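Local coordinates for protein thioredoxin Reductase (Burkholderia cenocepacia, PDB 4F82) that probably reduces hydrogen peroxide and organic hydroperoxides to water and alcohols as a thiol-specific peroxidase of the Prx5 group of peroxiredoxins, at residues S64-P69 against G160-S165; L34-C39 against D93-G98. All blocks are in the same frame, centred on the assembly; numbering follows the deposited sequence.

Contact 1: S64-P69 against G160-S165; sequences SAQHVP and GKFEVS
His67 reaches out of segment 64-69 of helix 61-80 to meet both Phe162 and Ser165 of the loop 160-165, and its side chain is worth following atom by atom. CB lies 3.9 Å from Phe162 CZ, so the phenyl ring is already alongside at the first carbon. With CG anti to the backbone N (chi1 -156°), the imidazole swings out to the loop. Over its centre stands Phe162 CE1, 3.5 Å from His67 CD2: an edge-to-face pair, the phenyl edge directed at the imidazole face, planes at 54°. Cys63, the predicted peroxidatic cysteine of this thioredoxin-fold peroxiredoxin, lies one turn earlier in the same helix, and the side chains of Cys63 and His67 are about 5 Å apart; the loop therefore packs on the helix close to the predicted active site. ND1 is hydrogen-bonded to Arg141 NH1, and Arg141 also makes a cation-pi contact with Phe162. CE1 comes 3.4 Å from Ser165 OG, a hydroxyl engaged by Glu157. At the tip, NE2 donates to Ser165 O over 2.9 Å, a bent bond (146° at the hydrogen) that arrives from well above the carbonyl plane; Tyr71 OH bonds the same oxygen. These bonds at both ring nitrogens fix the rotation of the imidazole. Gln66 also meets Phe162, its NE2 3.5 Å from Phe162 CE2 at the ring edge, amide and phenyl planes steeply inclined.

Contact 2: L34-C39 against D93-G98; sequences LGPNAC and DAFVMG
Pro36 and Phe95 meet at an oblique angle: the outer carbons of the pyrrolidine ring rest against the far end of the phenyl ring. Phe95 CZ is the point of contact, 3.7 Å from Pro36 CG and equally 3.7 Å from Pro36 CD, so it sits astride the CG-CD bond. CE1 and CE2 follow a little farther off, CE1 beside Pro36 CD at 3.9 Å and CE2 beside Pro36 CG at 4.0 Å. The phenyl gets there because its CG is anti to the carbonyl carbon (chi1 -66°), which carries the ring out from the helix to the strand. Ala94 takes the other part of the proline: its methyl points toward the strand, CB to Pro36 CB 3.9 Å, where the backbones come closest. Pro36 thus bridges two successive residues of the helix's first turn, by apolar packing alone. That turn is secured by Asp93, the N-cap, whose OD2 accepts from Val96 N at 3.1 Å in a nearly straight bond (168°). Asp93 OD1 makes a salt bridge to Arg138 of the second subunit, while Phe95 also packs on Thr60 of that subunit. Ala94 leans on Phe22 and Ala114 as well. Helix 94-103 is the connection in a beta-alpha-beta crossover between parallel strands 85-90 and 111-114, and its capped start meets strand 35-40, antiparallel partner of 20-25, beside the subunit interface.

Both contacts are partly buried and lie away from the centre of the chain, about 23 Å apart between centres, and they share no helix or strand. Contact 1 ties helix 61-80 to the loop before helix 167-172, close to the predicted active-site cysteine; contact 2 sets helix 94-103 on strand 35-40, away from that site. In contact 1 the buried His67 and Ser165 carry the hydrogen bond, and the aromatic pair leads outward to exposed Gln66. Contact 2 has Ala94 buried, Pro36 and Phe95 partly exposed, and is wholly apolar across its segments. The second subunit comes up to contact 2, whereas it does not touch the segments of contact 1.

Contact 1: S64-P69 against G160-S165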
ATOM      1  N   SER A  64       0.228  13.125  -3.810  1.00  6.51           N
ATOM      2  CA  SER A  64      -0.432  13.731  -2.659  1.00  9.12           C
ATOM      3  C   SER A  64      -0.507  15.263  -2.689  1.00  9.22           C
ATOM      4  O   SER A  64      -1.538  15.843  -2.309  1.00 11.10           O
ATOM      5  CB  SER A  64       0.269  13.328  -1.348  1.00  8.72           C
ATOM      6  OG  SER A  64       0.184  11.938  -1.119  1.00  7.09           O
ATOM      7  N   ALA A  65       0.589  15.910  -3.079  1.00  8.18           N
ATOM      8  CA  ALA A  65       0.707  17.377  -3.036  1.00  7.74           C
ATOM      9  C   ALA A  65       0.036  18.049  -4.243  1.00  7.69           C
ATOM     10  O   ALA A  65      -0.436  19.184  -4.178  1.00 11.78           O
ATOM     11  CB  ALA A  65       2.208  17.783  -2.998  1.00  9.73           C
ATOM     12  N   GLN A  66       0.037  17.333  -5.364  1.00  7.56           N
ATOM     13  CA  GLN A  66      -0.351  17.913  -6.651  1.00  8.01           C
ATOM     14  C   GLN A  66      -1.510  17.196  -7.358  1.00 10.51           C
ATOM     15  O   GLN A  66      -2.510  17.819  -7.744  1.00  7.02           O
ATOM     16  CB  GLN A  66       0.844  17.866  -7.588  1.00  9.45           C
ATOM     17  CG  GLN A  66       1.713  19.086  -7.590  1.00 14.71           C
ATOM     18  CD  GLN A  66       2.375  19.217  -8.940  1.00 21.67           C
ATOM     19  OE1 GLN A  66       3.408  18.605  -9.168  1.00 20.06           O
ATOM     20  NE2 GLN A  66       1.745  19.964  -9.868  1.00 25.11           N
ATOM     21  N   HIS A  67      -1.344  15.903  -7.600  1.00 11.61           N
ATOM     22  CA  HIS A  67      -2.270  15.193  -8.480  1.00  9.65           C
ATOM     23  C   HIS A  67      -3.722  15.064  -7.947  1.00  9.52           C
ATOM     24  O   HIS A  67      -4.655  15.494  -8.637  1.00  6.29           O
ATOM     25  CB  HIS A  67      -1.696  13.841  -8.939  1.00  6.85           C
ATOM     26  CG  HIS A  67      -2.292  13.349 -10.218  1.00  5.98           C
ATOM     27  ND1 HIS A  67      -1.922  12.156 -10.805  1.00  5.88           N
ATOM     28  CD2 HIS A  67      -3.242  13.897 -11.021  1.00  6.03           C
ATOM     29  CE1 HIS A  67      -2.604  12.002 -11.934  1.00  5.87           C
ATOM     30  NE2 HIS A  67      -3.409  13.041 -12.089  1.00  5.95           N
ATOM     31  N   VAL A  68      -3.914  14.508  -6.740  1.00  6.17           N
ATOM     32  CA  VAL A  68      -5.240  14.414  -6.139  1.00 12.77           C
ATOM     33  C   VAL A  68      -5.816  15.802  -5.778  1.00 11.28           C
ATOM     34  O   VAL A  68      -7.014  16.066  -6.022  1.00  6.69           O
ATOM     35  CB  VAL A  68      -5.266  13.420  -4.912  1.00  6.58           C
ATOM     36  CG1 VAL A  68      -6.645  13.355  -4.274  1.00  6.61           C
ATOM     37  CG2 VAL A  68      -4.892  12.037  -5.368  1.00  5.84           C
ATOM     38  N   PRO A  69      -4.985  16.705  -5.221  1.00  6.85           N
ATOM     39  CA  PRO A  69      -5.599  17.998  -4.876  1.00  7.31           C
ATOM     40  C   PRO A  69      -6.102  18.794  -6.092  1.00  8.37           C
ATOM     41  O   PRO A  69      -7.143  19.440  -5.977  1.00 12.55           O
ATOM     42  CB  PRO A  69      -4.494  18.740  -4.144  1.00  7.64           C
ATOM     43  CG  PRO A  69      -3.691  17.624  -3.501  1.00  7.37           C
ATOM     44  CD  PRO A  69      -3.680  16.522  -4.550  1.00  6.89           C
ATOM     45  N   GLY A 160       7.660   9.024 -14.653  1.00 10.53           N
ATOM     46  CA  GLY A 160       8.197  10.132 -13.875  1.00 12.95           C
ATOM     47  C   GLY A 160       7.744  11.503 -14.343  1.00 13.41           C
ATOM     48  O   GLY A 160       8.167  12.512 -13.776  1.00 13.97           O
ATOM     49  N   LYS A 161       6.898  11.554 -15.373  1.00 11.51           N
ATOM     50  CA  LYS A 161       6.346  12.815 -15.835  1.00  7.57           C
ATOM     51  C   LYS A 161       4.896  13.083 -15.356  1.00  8.66           C
ATOM     52  O   LYS A 161       4.155  12.152 -15.001  1.00  6.67           O
ATOM     53  CB  LYS A 161       6.439  12.898 -17.377  1.00 13.49           C
ATOM     54  CG  LYS A 161       7.869  12.679 -17.931  1.00 15.57           C
ATOM     55  CD  LYS A 161       8.878  13.591 -17.270  1.00 15.34           C
ATOM     56  CE  LYS A 161      10.148  13.719 -18.157  1.00 22.04           C
ATOM     57  NZ  LYS A 161      10.969  14.879 -17.764  1.00 20.48           N
ATOM     58  N   PHE A 162       4.538  14.373 -15.332  1.00 12.66           N
ATOM     59  CA  PHE A 162       3.231  14.868 -14.885  1.00 12.58           C
ATOM     60  C   PHE A 162       2.850  16.128 -15.687  1.00 12.69           C
ATOM     61  O   PHE A 162       2.752  17.256 -15.152  1.00 11.98           O
ATOM     62  CB  PHE A 162       3.248  15.146 -13.368  1.00  7.83           C
ATOM     63  CG  PHE A 162       1.918  15.580 -12.805  1.00  9.37           C
ATOM     64  CD1 PHE A 162       0.742  14.914 -13.150  1.00  6.22           C
ATOM     65  CD2 PHE A 162       1.845  16.639 -11.904  1.00  8.14           C
ATOM     66  CE1 PHE A 162      -0.501  15.296 -12.599  1.00  9.00           C
ATOM     67  CE2 PHE A 162       0.623  17.020 -11.355  1.00  6.69           C
ATOM     68  CZ  PHE A 162      -0.554  16.345 -11.701  1.00  7.80           C
ATOM     69  N   GLU A 163       2.648  15.934 -16.983  1.00 10.51           N
ATOM     70  CA  GLU A 163       2.370  17.049 -17.887  1.00 10.92           C
ATOM     71  C   GLU A 163       1.006  16.926 -18.578  1.00 12.21           C
ATOM     72  O   GLU A 163       0.541  17.892 -19.194  1.00 14.52           O
ATOM     73  CB  GLU A 163       3.501  17.208 -18.918  1.00 14.87           C
ATOM     74  N   VAL A 164       0.329  15.778 -18.459  1.00 10.61           N
ATOM     75  CA  VAL A 164      -0.957  15.612 -19.208  1.00 10.02           C
ATOM     76  C   VAL A 164      -2.144  15.033 -18.426  1.00  6.56           C
ATOM     77  O   VAL A 164      -3.296  15.035 -18.939  1.00  7.69           O
ATOM     78  CB  VAL A 164      -0.745  14.747 -20.495  1.00  7.32           C
ATOM     79  CG1 VAL A 164       0.288  15.410 -21.447  1.00 16.38           C
ATOM     80  CG2 VAL A 164      -0.281  13.288 -20.111  1.00 10.38           C
ATOM     81  N   SER A 165      -1.891  14.498 -17.214  1.00  6.24           N
ATOM     82  CA  SER A 165      -2.950  13.787 -16.449  1.00  5.85           C
ATOM     83  C   SER A 165      -3.510  14.624 -15.314  1.00  5.80           C
ATOM     84  O   SER A 165      -4.369  14.162 -14.555  1.00 12.74           O
ATOM     85  CB  SER A 165      -2.411  12.477 -15.853  1.00  5.59           C
ATOM     86  OG  SER A 165      -1.278  12.738 -14.991  1.00  5.64           O
TER

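Contact 2: L34-C39 against D93-G98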
ATOM      1  N   LEU A  34     -19.621  -0.877   6.279  1.00 12.45           N
ATOM      2  CA  LEU A  34     -18.554   0.019   6.723  1.00 14.30           C
ATOM      3  C   LEU A  34     -17.199  -0.563   6.352  1.00 12.91           C
ATOM      4  O   LEU A  34     -16.943  -1.768   6.533  1.00 16.32           O
ATOM      5  CB  LEU A  34     -18.626   0.305   8.236  1.00 13.20           C
ATOM      6  CG  LEU A  34     -19.865   1.084   8.736  1.00 19.92           C
ATOM      7  CD1 LEU A  34     -19.957   1.083  10.286  1.00 26.18           C
ATOM      8  CD2 LEU A  34     -19.966   2.511   8.165  1.00 17.30           C
ATOM      9  N   GLY A  35     -16.344   0.276   5.789  1.00 13.21           N
ATOM     10  CA  GLY A  35     -15.029  -0.168   5.363  1.00 13.57           C
ATOM     11  C   GLY A  35     -15.020  -0.476   3.885  1.00 10.90           C
ATOM     12  O   GLY A  35     -15.765   0.153   3.108  1.00 14.20           O
ATOM     13  N   PRO A  36     -14.182  -1.439   3.479  1.00  9.85           N
ATOM     14  CA  PRO A  36     -14.007  -1.740   2.055  1.00 10.43           C
ATOM     15  C   PRO A  36     -15.254  -2.362   1.410  1.00 10.60           C
ATOM     16  O   PRO A  36     -15.885  -3.276   1.964  1.00 10.12           O
ATOM     17  CB  PRO A  36     -12.833  -2.728   2.057  1.00  9.44           C
ATOM     18  CG  PRO A  36     -12.904  -3.386   3.415  1.00 15.91           C
ATOM     19  CD  PRO A  36     -13.294  -2.264   4.327  1.00  9.82           C
ATOM     20  N   ASN A  37     -15.642  -1.810   0.267  1.00 11.71           N
ATOM     21  CA  ASN A  37     -16.760  -2.333  -0.503  1.00 11.59           C
ATOM     22  C   ASN A  37     -16.285  -2.698  -1.904  1.00  9.45           C
ATOM     23  O   ASN A  37     -15.728  -1.857  -2.606  1.00  9.87           O
ATOM     24  CB  ASN A  37     -17.867  -1.291  -0.589  1.00  9.93           C
ATOM     25  CG  ASN A  37     -18.665  -1.176   0.686  1.00 13.10           C
ATOM     26  OD1 ASN A  37     -19.840  -1.543   0.737  1.00 11.16           O
ATOM     27  ND2 ASN A  37     -18.038  -0.655   1.722  1.00 12.64           N
ATOM     28  N   ALA A  38     -16.528  -3.932  -2.336  1.00  9.86           N
ATOM     29  CA  ALA A  38     -16.130  -4.353  -3.692  1.00  9.72           C
ATOM     30  C   ALA A  38     -17.114  -3.784  -4.703  1.00 12.47           C
ATOM     31  O   ALA A  38     -18.296  -3.696  -4.414  1.00 12.71           O
ATOM     32  CB  ALA A  38     -16.146  -5.863  -3.793  1.00 10.27           C
ATOM     33  N   CYS A  39     -16.641  -3.418  -5.892  1.00 13.38           N
ATOM     34  CA  CYS A  39     -17.569  -3.011  -6.931  1.00 17.77           C
ATOM     35  C   CYS A  39     -16.939  -3.283  -8.283  1.00 16.07           C
ATOM     36  O   CYS A  39     -15.723  -3.320  -8.407  1.00 16.61           O
ATOM     37  CB  CYS A  39     -17.902  -1.535  -6.800  1.00 19.12           C
ATOM     38  SG  CYS A  39     -16.391  -0.581  -6.869  1.00 19.95           S
ATOM     39  N   ASP A  93      -4.500  -1.049  -1.442  1.00  7.55           N
ATOM     40  CA  ASP A  93      -5.733  -1.636  -0.904  1.00  9.90           C
ATOM     41  C   ASP A  93      -6.695  -0.529  -0.387  1.00  7.09           C
ATOM     42  O   ASP A  93      -6.294   0.643  -0.278  1.00  5.55           O
ATOM     43  CB  ASP A  93      -5.364  -2.593   0.237  1.00  8.73           C
ATOM     44  CG  ASP A  93      -4.689  -1.872   1.392  1.00  8.19           C
ATOM     45  OD1 ASP A  93      -3.418  -1.930   1.514  1.00  8.42           O
ATOM     46  OD2 ASP A  93      -5.450  -1.232   2.179  1.00  8.89           O
ATOM     47  N   ALA A  94      -7.950  -0.878  -0.062  1.00  6.26           N
ATOM     48  CA  ALA A  94      -8.916   0.154   0.345  1.00  7.31           C
ATOM     49  C   ALA A  94      -8.707   0.775   1.704  1.00  6.09           C
ATOM     50  O   ALA A  94      -9.185   1.869   1.942  1.00  6.08           O
ATOM     51  CB  ALA A  94     -10.391  -0.351   0.230  1.00  9.61           C
ATOM     52  N   PHE A  95      -8.045   0.082   2.635  1.00  6.37           N
ATOM     53  CA  PHE A  95      -7.776   0.701   3.948  1.00  6.66           C
ATOM     54  C   PHE A  95      -6.836   1.888   3.799  1.00  7.94           C
ATOM     55  O   PHE A  95      -7.040   2.955   4.393  1.00  7.38           O
ATOM     56  CB  PHE A  95      -7.198  -0.334   4.940  1.00  7.08           C
ATOM     57  CG  PHE A  95      -8.185  -1.411   5.276  1.00  7.40           C
ATOM     58  CD1 PHE A  95      -9.135  -1.200   6.249  1.00  7.78           C
ATOM     59  CD2 PHE A  95      -8.188  -2.615   4.581  1.00 10.66           C
ATOM     60  CE1 PHE A  95     -10.101  -2.187   6.553  1.00  8.15           C
ATOM     61  CE2 PHE A  95      -9.136  -3.617   4.873  1.00  9.49           C
ATOM     62  CZ  PHE A  95     -10.097  -3.397   5.845  1.00 11.15           C
ATOM     63  N   VAL A  96      -5.786   1.689   3.018  1.00  6.24           N
ATOM     64  CA  VAL A  96      -4.836   2.758   2.728  1.00  6.11           C
ATOM     65  C   VAL A  96      -5.506   3.900   1.914  1.00  9.62           C
ATOM     66  O   VAL A  96      -5.369   5.085   2.268  1.00  6.59           O
ATOM     67  CB  VAL A  96      -3.557   2.189   2.063  1.00  9.13           C
ATOM     68  CG1 VAL A  96      -2.668   3.323   1.527  1.00  6.55           C
ATOM     69  CG2 VAL A  96      -2.778   1.299   3.077  1.00  8.00           C
ATOM     70  N   MET A  97      -6.267   3.545   0.880  1.00 10.80           N
ATOM     71  CA  MET A  97      -6.978   4.561   0.066  1.00  5.37           C
ATOM     72  C   MET A  97      -7.995   5.337   0.886  1.00  5.61           C
ATOM     73  O   MET A  97      -8.132   6.541   0.717  1.00 10.84           O
ATOM     74  CB  MET A  97      -7.667   3.933  -1.139  1.00  5.16           C
ATOM     75  CG  MET A  97      -6.680   3.366  -2.147  1.00  5.01           C
ATOM     76  SD  MET A  97      -5.706   4.644  -3.014  1.00  9.37           S
ATOM     77  CE  MET A  97      -6.906   5.118  -4.293  1.00  5.34           C
ATOM     78  N   GLY A  98      -8.673   4.644   1.797  1.00  5.88           N
ATOM     79  CA  GLY A  98      -9.575   5.294   2.727  1.00  6.23           C
ATOM     80  C   GLY A  98      -8.897   6.346   3.599  1.00 13.42           C
ATOM     81  O   GLY A  98      -9.356   7.474   3.692  1.00  6.63           O
TER